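Local coordinates for lytic chitin monooxygenase (Enterococcus faecalis, PDB 4A02), which cleaves glycosidic bonds of alpha- and beta-chitin oxidatively by a copper-dependent mechanism and acts synergistically with a chitinase, at residues A[74-85]-A[123-134]. Residues are numbered along the deposited sequence; the frame is centred on the assembly and turned at random. Where two conformers were deposited one is given.
Sequences GPLDITWNLTAQ and VPNKVVKQTINI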
ATOM      1  N   GLY A  74      12.796   3.265 -11.775  1.00  8.08           N
ATOM      2  CA  GLY A  74      14.000   2.752 -11.192  1.00  8.57           C
ATOM      3  C   GLY A  74      13.858   2.468  -9.718  1.00  7.96           C
ATOM      4  O   GLY A  74      12.745   2.415  -9.180  1.00  8.23           O
ATOM      5  N   PRO A  75      14.972   2.272  -9.027  1.00  8.50           N
ATOM      6  CA  PRO A  75      14.914   1.921  -7.612  1.00  8.73           C
ATOM      7  C   PRO A  75      14.204   2.966  -6.790  1.00  8.14           C
ATOM      8  O   PRO A  75      14.480   4.154  -6.899  1.00 10.08           O
ATOM      9  CB  PRO A  75      16.388   1.753  -7.225  1.00 10.90           C
ATOM     10  CG  PRO A  75      17.080   1.461  -8.527  1.00 14.60           C
ATOM     11  CD  PRO A  75      16.349   2.266  -9.567  1.00 11.66           C
ATOM     12  N   LEU A  76      13.290   2.502  -5.939  1.00  7.46           N
ATOM     13  CA  LEU A  76      12.503   3.350  -5.042  1.00  7.09           C
ATOM     14  C   LEU A  76      12.700   2.807  -3.629  1.00  7.11           C
ATOM     15  O   LEU A  76      12.442   1.621  -3.368  1.00  7.54           O
ATOM     16  CB  LEU A  76      11.020   3.289  -5.402  1.00  7.58           C
ATOM     17  CG  LEU A  76      10.094   4.028  -4.407  1.00  8.07           C
ATOM     18  CD1 LEU A  76      10.296   5.517  -4.447  1.00  8.96           C
ATOM     19  CD2 LEU A  76       8.653   3.674  -4.744  1.00  9.37           C
ATOM     20  N   ASP A  77      13.119   3.674  -2.702  1.00  7.02           N
ATOM     21  CA  ASP A  77      13.193   3.304  -1.309  1.00  7.03           C
ATOM     22  C   ASP A  77      11.794   3.456  -0.697  1.00  6.83           C
ATOM     23  O   ASP A  77      11.201   4.533  -0.761  1.00  7.56           O
ATOM     24  CB  ASP A  77      14.209   4.165  -0.602  1.00  7.99           C
ATOM     25  CG  ASP A  77      15.644   3.888  -1.003  1.00  9.71           C
ATOM     26  OD1 ASP A  77      15.934   2.805  -1.576  1.00 11.06           O
ATOM     27  OD2 ASP A  77      16.501   4.776  -0.785  1.00 11.66           O
ATOM     28  N   ILE A  78      11.305   2.382  -0.127  0.50  7.22           N
ATOM     29  CA  ILE A  78       9.933   2.353   0.409  0.50  6.48           C
ATOM     30  C   ILE A  78      10.031   1.942   1.890  0.50  6.84           C
ATOM     31  O   ILE A  78      10.709   0.932   2.150  0.50  7.23           O
ATOM     32  CB  ILE A  78       9.087   1.450  -0.499  0.50  6.63           C
ATOM     33  CG1 ILE A  78       7.642   1.467  -0.078  0.50  7.29           C
ATOM     34  CG2 ILE A  78       9.624   0.023  -0.632  0.50  8.68           C
ATOM     35  CD1 ILE A  78       6.652   1.158  -1.194  0.50  8.12           C
ATOM     36  N   THR A  79       9.503   2.766   2.844  1.00  7.55           N
ATOM     37  CA  THR A  79       9.646   2.640   4.290  1.00  7.72           C
ATOM     38  C   THR A  79       8.311   2.342   4.941  1.00  6.75           C
ATOM     39  O   THR A  79       7.344   3.095   4.718  1.00  7.05           O
ATOM     40  CB  THR A  79      10.244   3.899   4.894  1.00  9.68           C
ATOM     41  OG1 THR A  79      11.531   4.124   4.342  1.00 13.62           O
ATOM     42  CG2 THR A  79      10.440   3.818   6.423  1.00 10.77           C
ATOM     43  N   TRP A  80       8.280   1.303   5.746  1.00  6.83           N
ATOM     44  CA  TRP A  80       7.168   1.001   6.635  1.00  6.82           C
ATOM     45  C   TRP A  80       7.434   1.568   8.030  1.00  6.67           C
ATOM     46  O   TRP A  80       8.575   1.610   8.490  1.00  7.83           O
ATOM     47  CB  TRP A  80       6.898  -0.483   6.766  1.00  7.18           C
ATOM     48  CG  TRP A  80       6.406  -1.191   5.559  1.00  6.90           C
ATOM     49  CD1 TRP A  80       7.108  -1.517   4.436  1.00  7.81           C
ATOM     50  CD2 TRP A  80       5.078  -1.718   5.362  1.00  6.60           C
ATOM     51  NE1 TRP A  80       6.302  -2.200   3.545  1.00  8.01           N
ATOM     52  CE2 TRP A  80       5.053  -2.339   4.105  1.00  7.17           C
ATOM     53  CE3 TRP A  80       3.910  -1.707   6.143  1.00  6.81           C
ATOM     54  CZ2 TRP A  80       3.908  -2.963   3.615  1.00  8.20           C
ATOM     55  CZ3 TRP A  80       2.778  -2.312   5.664  1.00  7.40           C
ATOM     56  CH2 TRP A  80       2.770  -2.938   4.392  1.00  7.84           C
ATOM     57  N   ASN A  81       6.358   1.948   8.722  1.00  6.93           N
ATOM     58  CA  ASN A  81       6.398   2.220  10.140  1.00  7.51           C
ATOM     59  C   ASN A  81       5.445   1.239  10.810  1.00  8.02           C
ATOM     60  O   ASN A  81       4.274   1.150  10.426  1.00  8.69           O
ATOM     61  CB  ASN A  81       5.999   3.645  10.482  1.00  8.19           C
ATOM     62  CG  ASN A  81       6.936   4.743  10.064  1.00  8.64           C
ATOM     63  OD1 ASN A  81       6.616   5.945  10.265  1.00 10.38           O
ATOM     64  ND2 ASN A  81       8.110   4.427   9.529  1.00  8.58           N
ATOM     65  N   LEU A  82       5.975   0.486  11.776  1.00  9.12           N
ATOM     66  CA  LEU A  82       5.216  -0.577  12.428  1.00  9.31           C
ATOM     67  C   LEU A  82       4.849  -0.157  13.807  1.00 10.92           C
ATOM     68  O   LEU A  82       5.744   0.260  14.560  1.00 13.55           O
ATOM     69  CB  LEU A  82       6.046  -1.866  12.440  1.00 10.07           C
ATOM     70  CG  LEU A  82       6.653  -2.264  11.115  1.00 10.24           C
ATOM     71  CD1 LEU A  82       7.379  -3.607  11.259  1.00 12.43           C
ATOM     72  CD2 LEU A  82       5.610  -2.356  10.000  1.00 10.98           C
ATOM     73  N   THR A  83       3.572  -0.293  14.111  1.00 13.30           N
ATOM     74  CA  THR A  83       3.065   0.011  15.410  1.00 14.20           C
ATOM     75  C   THR A  83       3.178  -1.229  16.298  1.00 15.63           C
ATOM     76  O   THR A  83       3.231  -1.033  17.512  1.00 18.10           O
ATOM     77  CB  THR A  83       1.605   0.501  15.397  1.00 17.00           C
ATOM     78  OG1 THR A  83       0.736  -0.450  14.757  1.00 18.23           O
ATOM     79  CG2 THR A  83       1.481   1.806  14.676  1.00 21.40           C
ATOM     80  N   ALA A  84       3.159  -2.469  15.731  1.00 13.93           N
ATOM     81  CA  ALA A  84       3.408  -3.662  16.488  1.00 16.36           C
ATOM     82  C   ALA A  84       4.333  -4.529  15.614  1.00 15.47           C
ATOM     83  O   ALA A  84       3.912  -4.940  14.537  1.00 18.31           O
ATOM     84  CB  ALA A  84       2.093  -4.331  16.844  1.00 18.32           C
ATOM     85  N   GLN A  85       5.522  -4.781  16.106  1.00 15.34           N
ATOM     86  CA  GLN A  85       6.493  -5.515  15.292  1.00 16.26           C
ATOM     87  C   GLN A  85       6.117  -7.021  15.419  1.00 18.17           C
ATOM     88  O   GLN A  85       5.997  -7.498  16.491  1.00 26.42           O
ATOM     89  CB  GLN A  85       7.901  -5.209  15.734  1.00 18.99           C
ATOM     90  CG  GLN A  85       8.272  -3.758  15.688  1.00 17.15           C
ATOM     91  CD  GLN A  85       9.387  -3.504  16.692  1.00 21.70           C
ATOM     92  OE1 GLN A  85       9.061  -3.095  17.819  1.00 31.83           O
ATOM     93  NE2 GLN A  85      10.635  -3.822  16.370  1.00 24.83           N
ATOM     94  N   VAL A 123      11.829 -10.620  13.399  1.00 23.04           N
ATOM     95  CA  VAL A 123      11.102  -9.492  13.918  1.00 18.15           C
ATOM     96  C   VAL A 123      11.748  -8.199  13.396  1.00 17.33           C
ATOM     97  O   VAL A 123      12.903  -7.896  13.678  1.00 23.11           O
ATOM     98  CB  VAL A 123      11.096  -9.470  15.461  1.00 20.22           C
ATOM     99  CG1 VAL A 123      10.326  -8.241  15.962  1.00 24.89           C
ATOM    100  CG2 VAL A 123      10.481 -10.767  15.946  1.00 22.87           C
ATOM    101  N   PRO A 124      11.045  -7.453  12.613  1.00 16.17           N
ATOM    102  CA  PRO A 124      11.642  -6.251  12.022  1.00 15.95           C
ATOM    103  C   PRO A 124      11.715  -5.135  13.043  1.00 14.15           C
ATOM    104  O   PRO A 124      11.003  -5.187  14.064  1.00 16.64           O
ATOM    105  CB  PRO A 124      10.651  -5.873  10.884  1.00 18.64           C
ATOM    106  CG  PRO A 124       9.380  -6.514  11.322  1.00 27.08           C
ATOM    107  CD  PRO A 124       9.689  -7.694  12.192  1.00 18.23           C
ATOM    108  N   ASN A 125      12.546  -4.143  12.728  1.00 14.39           N
ATOM    109  CA  ASN A 125      12.539  -2.893  13.494  1.00 14.02           C
ATOM    110  C   ASN A 125      11.220  -2.144  13.261  1.00 12.00           C
ATOM    111  O   ASN A 125      10.486  -2.425  12.322  1.00 12.94           O
ATOM    112  CB  ASN A 125      13.713  -2.058  13.000  1.00 17.33           C
ATOM    113  CG  ASN A 125      15.027  -2.629  13.479  1.00 27.38           C
ATOM    114  OD1 ASN A 125      15.169  -3.331  14.472  1.00 28.32           O
ATOM    115  ND2 ASN A 125      16.024  -2.281  12.699  1.00 43.54           N
ATOM    116  N   LYS A 126      10.972  -1.114  14.051  1.00 11.94           N
ATOM    117  CA  LYS A 126       9.789  -0.309  13.901  1.00 11.66           C
ATOM    118  C   LYS A 126       9.816   0.495  12.596  1.00 10.08           C
ATOM    119  O   LYS A 126       8.756   0.866  12.141  1.00 11.98           O
ATOM    120  CB  LYS A 126       9.612   0.657  15.073  1.00 19.84           C
ATOM    121  CG  LYS A 126       9.222  -0.054  16.374  1.00 35.87           C
ATOM    122  CD  LYS A 126       8.970   1.014  17.430  1.00 52.93           C
ATOM    123  CE  LYS A 126      10.206   1.280  18.290  1.00 64.08           C
ATOM    124  NZ  LYS A 126      10.020   1.257  19.780  1.00 71.90           N
ATOM    125  N   VAL A 127      10.974   0.793  12.069  1.00  9.61           N
ATOM    126  CA  VAL A 127      11.139   1.412  10.783  1.00  9.59           C
ATOM    127  C   VAL A 127      11.831   0.405   9.847  1.00 10.11           C
ATOM    128  O   VAL A 127      12.924  -0.080  10.153  1.00 12.80           O
ATOM    129  CB  VAL A 127      11.954   2.716  10.864  1.00 11.29           C
ATOM    130  CG1 VAL A 127      12.171   3.304   9.502  1.00 14.15           C
ATOM    131  CG2 VAL A 127      11.257   3.681  11.756  1.00 13.10           C
ATOM    132  N   VAL A 128      11.175   0.040   8.750  1.00  9.37           N
ATOM    133  CA  VAL A 128      11.691  -0.945   7.820  1.00 10.01           C
ATOM    134  C   VAL A 128      11.853  -0.291   6.451  1.00  8.28           C
ATOM    135  O   VAL A 128      10.888   0.172   5.893  1.00 10.86           O
ATOM    136  CB  VAL A 128      10.717  -2.156   7.652  1.00 11.07           C
ATOM    137  CG1 VAL A 128      11.299  -3.138   6.641  1.00 13.66           C
ATOM    138  CG2 VAL A 128      10.525  -2.872   8.949  1.00 15.73           C
ATOM    139  N   LYS A 129      13.050  -0.251   5.960  1.00 10.91           N
ATOM    140  CA  LYS A 129      13.384   0.406   4.661  1.00 11.95           C
ATOM    141  C   LYS A 129      13.787  -0.689   3.687  1.00  9.93           C
ATOM    142  O   LYS A 129      14.664  -1.515   3.980  1.00 13.36           O
ATOM    143  CB  LYS A 129      14.501   1.501   4.665  1.00 18.50           C
ATOM    144  CG  LYS A 129      14.730   2.278   3.282  1.00 26.43           C
ATOM    145  CD  LYS A 129      15.668   3.436   3.373  1.00 31.34           C
ATOM    146  CE  LYS A 129      17.092   2.900   3.141  1.00 49.18           C
ATOM    147  NZ  LYS A 129      18.059   3.744   3.893  1.00 47.77           N
ATOM    148  N   GLN A 130      13.145  -0.700   2.532  1.00  8.98           N
ATOM    149  CA  GLN A 130      13.382  -1.647   1.452  1.00  9.08           C
ATOM    150  C   GLN A 130      13.494  -0.898   0.173  1.00  8.66           C
ATOM    151  O   GLN A 130      13.145   0.263   0.102  1.00 13.06           O
ATOM    152  CB  GLN A 130      12.266  -2.649   1.360  1.00  9.56           C
ATOM    153  CG  GLN A 130      12.149  -3.424   2.655  1.00 11.65           C
ATOM    154  CD  GLN A 130      11.024  -4.424   2.656  1.00 10.51           C
ATOM    155  OE1 GLN A 130       9.997  -4.320   1.985  1.00 12.00           O
ATOM    156  NE2 GLN A 130      11.201  -5.432   3.475  1.00 12.96           N
ATOM    157  N   THR A 131      14.046  -1.530  -0.862  1.00  9.00           N
ATOM    158  CA  THR A 131      14.156  -0.926  -2.154  1.00  8.67           C
ATOM    159  C   THR A 131      13.492  -1.802  -3.200  1.00  9.17           C
ATOM    160  O   THR A 131      13.799  -2.994  -3.227  1.00 12.54           O
ATOM    161  CB  THR A 131      15.637  -0.671  -2.535  1.00  9.95           C
ATOM    162  OG1 THR A 131      16.225   0.112  -1.465  1.00 11.11           O
ATOM    163  CG2 THR A 131      15.752  -0.005  -3.885  1.00 11.50           C
ATOM    164  N   ILE A 132      12.617  -1.236  -4.004  1.00  8.24           N
ATOM    165  CA  ILE A 132      11.932  -1.951  -5.072  1.00  8.52           C
ATOM    166  C   ILE A 132      12.192  -1.265  -6.394  1.00  8.17           C
ATOM    167  O   ILE A 132      12.432  -0.057  -6.462  1.00 10.02           O
ATOM    168  CB  ILE A 132      10.417  -2.091  -4.763  1.00  9.08           C
ATOM    169  CG1 ILE A 132       9.711  -0.723  -4.822  1.00  8.79           C
ATOM    170  CG2 ILE A 132      10.209  -2.814  -3.474  1.00 10.30           C
ATOM    171  CD1 ILE A 132       8.209  -0.854  -4.632  1.00 10.38           C
ATOM    172  N   ASN A 133      12.110  -2.001  -7.492  1.00  8.63           N
ATOM    173  CA  ASN A 133      12.368  -1.464  -8.807  1.00  8.31           C
ATOM    174  C   ASN A 133      11.090  -1.093  -9.497  1.00  7.77           C
ATOM    175  O   ASN A 133      10.278  -1.941  -9.868  1.00  9.25           O
ATOM    176  CB  ASN A 133      13.184  -2.425  -9.664  1.00 10.75           C
ATOM    177  CG  ASN A 133      14.563  -2.615  -9.096  1.00 15.86           C
ATOM    178  OD1 ASN A 133      15.213  -1.622  -8.741  1.00 20.87           O
ATOM    179  ND2 ASN A 133      14.980  -3.853  -9.078  1.00 22.84           N
ATOM    180  N   ILE A 134      10.870   0.209  -9.714  1.00  7.44           N
ATOM    181  CA  ILE A 134       9.738   0.691 -10.467  1.00  7.63           C
ATOM    182  C   ILE A 134      10.033   0.490 -11.942  1.00  7.54           C
ATOM    183  O   ILE A 134      11.035   1.032 -12.446  1.00  8.01           O
ATOM    184  CB  ILE A 134       9.437   2.156 -10.141  1.00  7.51           C
ATOM    185  CG1 ILE A 134       9.204   2.361  -8.655  1.00  7.84           C
ATOM    186  CG2 ILE A 134       8.310   2.681 -11.011  1.00  8.66           C
ATOM    187  CD1 ILE A 134       8.051   1.570  -8.063  1.00  9.65           C
TER
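Trp80 O takes two N-H groups, which come from opposite faces of its carbonyl plane. Val128 N reaches Trp80 O across the strand pair at 3.0 Å. From the other face Asn81 ND2, of the next residue, bonds to Trp80 O, also at 3.0 Å. The acceptor lies near the amide plane of Asn81, which helps orient the group. Asn81 ND2 is 3.9 Å from Val127 CG2. On the same side of the sheet, Thr131 OG1 donates to Asp77 OD1 at 2.7 Å. The two side chains lie alongside each other, and the hydroxyl meets the anti side of the carboxylate, 28° out of its plane. Lys129 NZ is not in contact with Asp77, but its charge may still be felt by the carboxylate.

Strands 74-82 and 127-134 pair antiparallel in the three-stranded sheet of the LPMO beta-sandwich, with strand 2-6 on the far side of 74-82. Leu76, Ile78, Trp80, Val128, Gln130, Ile132 and Ile134 point to the inner face. There Leu76 CB packs on Ile134 CG1 at 3.8 Å. In the conformer given, Ile78 and Ile132 meet loosely through their CG2 methyls. Trp80 NE1 and Gln130 OE1 are both hydrogen-bonded to Tyr93 OH of strand 88-96 in the opposing sheet.

Near the copper end, Leu82 CD1 presses on Pro124 CG at 3.5 Å, the two side chains crossing at about a right angle. With CG anti to the carbonyl carbon (chi1 -58°), Gln85 runs alongside residues 124-126. Gln85 NE2 donates to Pro124 O at 2.7 Å, in the carbonyl plane and on a lone pair, while OE1 lies against Lys126 CG. The copper ligands His1 and His86 are close by: the side chain of Pro124 is about 6 Å from that of His86.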